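Local coordinates for dihydroneopterin triphosphate diphosphatase (Escherichia coli O157:H7, PDB 5U7F), which probably hydrolyses dihydroneopterin triphosphate to dihydroneopterin monophosphate and pyrophosphate in folate biosynthesis, and also acts on nucleoside triphosphates, with a preference for dATP, at residues V61-V66 and L105-E110. Sequence-based numbering, arbitrary orientation.
Sequences VTIDVV and LALPHE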
ATOM      1  N   VAL A  61      -8.116   5.278   2.230  1.00 18.70           N
ATOM      2  CA  VAL A  61      -7.781   6.549   2.832  1.00 25.80           C
ATOM      3  C   VAL A  61      -8.635   7.689   2.285  1.00 22.08           C
ATOM      4  O   VAL A  61      -8.305   8.842   2.505  1.00 22.22           O
ATOM      5  CB  VAL A  61      -6.287   6.877   2.669  1.00 24.28           C
ATOM      6  CG1 VAL A  61      -5.448   5.805   3.372  1.00 29.57           C
ATOM      7  CG2 VAL A  61      -5.894   6.998   1.203  1.00 28.17           C
ATOM      8  N   THR A  62      -9.748   7.359   1.628  1.00 24.84           N
ATOM      9  CA  THR A  62     -10.720   8.368   1.165  1.00 32.45           C
ATOM     10  C   THR A  62     -10.100   9.512   0.346  1.00 34.30           C
ATOM     11  O   THR A  62     -10.503  10.665   0.460  1.00 29.20           O
ATOM     12  CB  THR A  62     -11.483   8.999   2.359  1.00 37.86           C
ATOM     13  OG1 THR A  62     -11.598   8.048   3.432  1.00 37.17           O
ATOM     14  CG2 THR A  62     -12.867   9.436   1.899  1.00 36.03           C
ATOM     15  N   ILE A  63      -9.103   9.185  -0.465  1.00 31.81           N
ATOM     16  CA  ILE A  63      -8.497  10.144  -1.371  1.00 28.25           C
ATOM     17  C   ILE A  63      -8.937   9.753  -2.764  1.00 32.78           C
ATOM     18  O   ILE A  63      -8.682   8.643  -3.196  1.00 31.39           O
ATOM     19  CB  ILE A  63      -6.952  10.160  -1.248  1.00 26.96           C
ATOM     20  CG1 ILE A  63      -6.571  10.738   0.108  1.00 25.79           C
ATOM     21  CG2 ILE A  63      -6.311  10.947  -2.407  1.00 33.63           C
ATOM     22  CD1 ILE A  63      -5.077  10.889   0.389  1.00 18.91           C
ATOM     23  N   ASP A  64      -9.652  10.645  -3.443  1.00 30.87           N
ATOM     24  CA  ASP A  64     -10.079  10.410  -4.810  1.00 36.25           C
ATOM     25  C   ASP A  64      -9.098  11.067  -5.779  1.00 39.10           C
ATOM     26  O   ASP A  64      -8.959  12.289  -5.800  1.00 33.62           O
ATOM     27  CB  ASP A  64     -11.487  10.950  -5.036  1.00 38.66           C
ATOM     28  CG  ASP A  64     -12.043  10.570  -6.389  1.00 46.43           C
ATOM     29  OD1 ASP A  64     -11.245  10.299  -7.321  1.00 47.71           O
ATOM     30  OD2 ASP A  64     -13.285  10.543  -6.526  1.00 52.95           O
ATOM     31  N   VAL A  65      -8.448  10.253  -6.604  1.00 37.59           N
ATOM     32  CA  VAL A  65      -7.295  10.720  -7.388  1.00 32.60           C
ATOM     33  C   VAL A  65      -7.721  11.438  -8.668  1.00 38.68           C
ATOM     34  O   VAL A  65      -7.036  12.347  -9.138  1.00 31.99           O
ATOM     35  CB  VAL A  65      -6.346   9.521  -7.742  1.00 34.31           C
ATOM     36  CG1 VAL A  65      -5.303   9.917  -8.772  1.00 37.72           C
ATOM     37  CG2 VAL A  65      -5.654   9.004  -6.493  1.00 30.63           C
ATOM     38  N   VAL A  66      -8.832  11.011  -9.251  1.00 38.45           N
ATOM     39  CA  VAL A  66      -9.340  11.645 -10.464  1.00 40.75           C
ATOM     40  C   VAL A  66      -9.822  13.046 -10.149  1.00 40.84           C
ATOM     41  O   VAL A  66      -9.402  14.018 -10.782  1.00 45.23           O
ATOM     42  CB  VAL A  66     -10.496  10.842 -11.085  1.00 43.49           C
ATOM     43  CG1 VAL A  66     -11.080  11.564 -12.319  1.00 44.26           C
ATOM     44  CG2 VAL A  66     -10.019   9.454 -11.431  1.00 42.60           C
ATOM     45  N   LEU A 105       2.240   7.687  -4.943  1.00 21.58           N
ATOM     46  CA  LEU A 105       1.290   8.793  -4.965  1.00 19.09           C
ATOM     47  C   LEU A 105       1.807   9.923  -4.085  1.00 15.40           C
ATOM     48  O   LEU A 105       1.933   9.796  -2.872  1.00 20.65           O
ATOM     49  CB  LEU A 105      -0.106   8.350  -4.519  1.00 23.44           C
ATOM     50  CG  LEU A 105      -1.136   9.477  -4.367  1.00 23.24           C
ATOM     51  CD1 LEU A 105      -1.381  10.152  -5.714  1.00 28.09           C
ATOM     52  CD2 LEU A 105      -2.427   8.971  -3.776  1.00 23.44           C
ATOM     53  N   ALA A 106       2.104  11.038  -4.742  1.00 17.22           N
ATOM     54  CA  ALA A 106       2.665  12.206  -4.098  1.00 24.01           C
ATOM     55  C   ALA A 106       1.521  13.158  -3.799  1.00 18.47           C
ATOM     56  O   ALA A 106       0.818  13.554  -4.711  1.00 27.68           O
ATOM     57  CB  ALA A 106       3.694  12.857  -4.999  1.00 25.81           C
ATOM     58  N   LEU A 107       1.292  13.457  -2.520  1.00 21.22           N
ATOM     59  CA  LEU A 107       0.371  14.515  -2.148  1.00 23.25           C
ATOM     60  C   LEU A 107       1.176  15.793  -1.986  1.00 24.44           C
ATOM     61  O   LEU A 107       2.376  15.746  -1.700  1.00 26.28           O
ATOM     62  CB  LEU A 107      -0.368  14.185  -0.859  1.00 21.88           C
ATOM     63  CG  LEU A 107      -1.082  12.833  -0.848  1.00 16.57           C
ATOM     64  CD1 LEU A 107      -1.732  12.611   0.507  1.00 31.30           C
ATOM     65  CD2 LEU A 107      -2.112  12.716  -1.971  1.00 19.86           C
ATOM     66  N   PRO A 108       0.532  16.950  -2.171  1.00 25.74           N
ATOM     67  CA  PRO A 108       1.347  18.159  -2.048  1.00 23.06           C
ATOM     68  C   PRO A 108       1.798  18.447  -0.626  1.00 27.51           C
ATOM     69  O   PRO A 108       2.895  18.979  -0.436  1.00 30.49           O
ATOM     70  CB  PRO A 108       0.416  19.272  -2.567  1.00 31.54           C
ATOM     71  CG  PRO A 108      -0.950  18.707  -2.535  1.00 30.41           C
ATOM     72  CD  PRO A 108      -0.805  17.228  -2.721  1.00 30.51           C
ATOM     73  N   HIS A 109       0.980  18.056   0.348  1.00 26.02           N
ATOM     74  CA  HIS A 109       1.254  18.269   1.764  1.00 23.50           C
ATOM     75  C   HIS A 109       0.769  17.064   2.570  1.00 22.65           C
ATOM     76  O   HIS A 109      -0.103  16.320   2.121  1.00 23.24           O
ATOM     77  CB  HIS A 109       0.547  19.531   2.297  1.00 24.97           C
ATOM     78  CG  HIS A 109       0.875  20.794   1.547  1.00 31.56           C
ATOM     79  ND1 HIS A 109       2.006  21.541   1.797  1.00 31.25           N
ATOM     80  CD2 HIS A 109       0.213  21.438   0.555  1.00 35.81           C
ATOM     81  CE1 HIS A 109       2.027  22.592   0.995  1.00 35.31           C
ATOM     82  NE2 HIS A 109       0.951  22.553   0.228  1.00 33.97           N
ATOM     83  N   GLU A 110       1.309  16.896   3.765  1.00 25.58           N
ATOM     84  CA  GLU A 110       0.709  15.975   4.727  1.00 24.67           C
ATOM     85  C   GLU A 110      -0.733  16.449   4.916  1.00 33.87           C
ATOM     86  O   GLU A 110      -1.028  17.645   4.748  1.00 28.02           O
ATOM     87  CB  GLU A 110       1.494  15.939   6.047  1.00 26.36           C
ATOM     88  CG  GLU A 110       2.944  15.548   5.816  1.00 23.66           C
ATOM     89  CD  GLU A 110       3.777  15.507   7.067  1.00 27.15           C
ATOM     90  OE1 GLU A 110       3.223  15.596   8.180  1.00 31.52           O
ATOM     91  OE2 GLU A 110       5.013  15.383   6.934  1.00 29.25           O
TER
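In Ile63 and Leu107, CG1 (chi1 -69°) and CG (chi1 -53°) respectively lie opposite the carbonyl carbon, beside the backbone N. Each chain then runs on extended to CD1, and the two CD1 atoms of Ile63 and Leu107 meet tip to tip, 3.8 Å apart. The second pair is looser. Val65 and Leu105 both direct CB toward the opposing segment, and CG2 of Val65 comes within 4.2 Å of CD2 of Leu105.

The backbones stay well apart, with the CA atoms of Val65 and Leu105 separated by 9.1 Å. Isoleucine and leucine supply the extra carbon that spans the gap at Ile63 and Leu107; the short beta-branched Val65 leaves most of the reach to Leu105. Alternation sorts the residues. Ile63 and Val65 face inward while Asp64 between them turns away, its OD1 accepting a weak hydrogen bond from Val66 N; on the strand, Leu105 directs its CB at the contact, whereas Leu107 starts out across it and approaches only with its far end, and Ala106 points elsewhere.

Segment 61-66 takes the chain out of helix 49-61, which carries much of the Nudix box, with Thr62 breaking the helical path at a positive phi. Strand 97-107 ends in the other segment, bonded through its backbone to strand 10-18. Val57 of the helix touches both Ile63 and Leu105, and Leu70 touches both Ile63 and Leu107. The side chain of Ile63 is about 13 Å from a bound cobalt ion.

No hydrogen bond or charge pair crosses between the segments. Four buried aliphatic side chains thus join the exit of the Nudix helix to the sheet by dispersion and exclusion of water, with no directional bond to fix them.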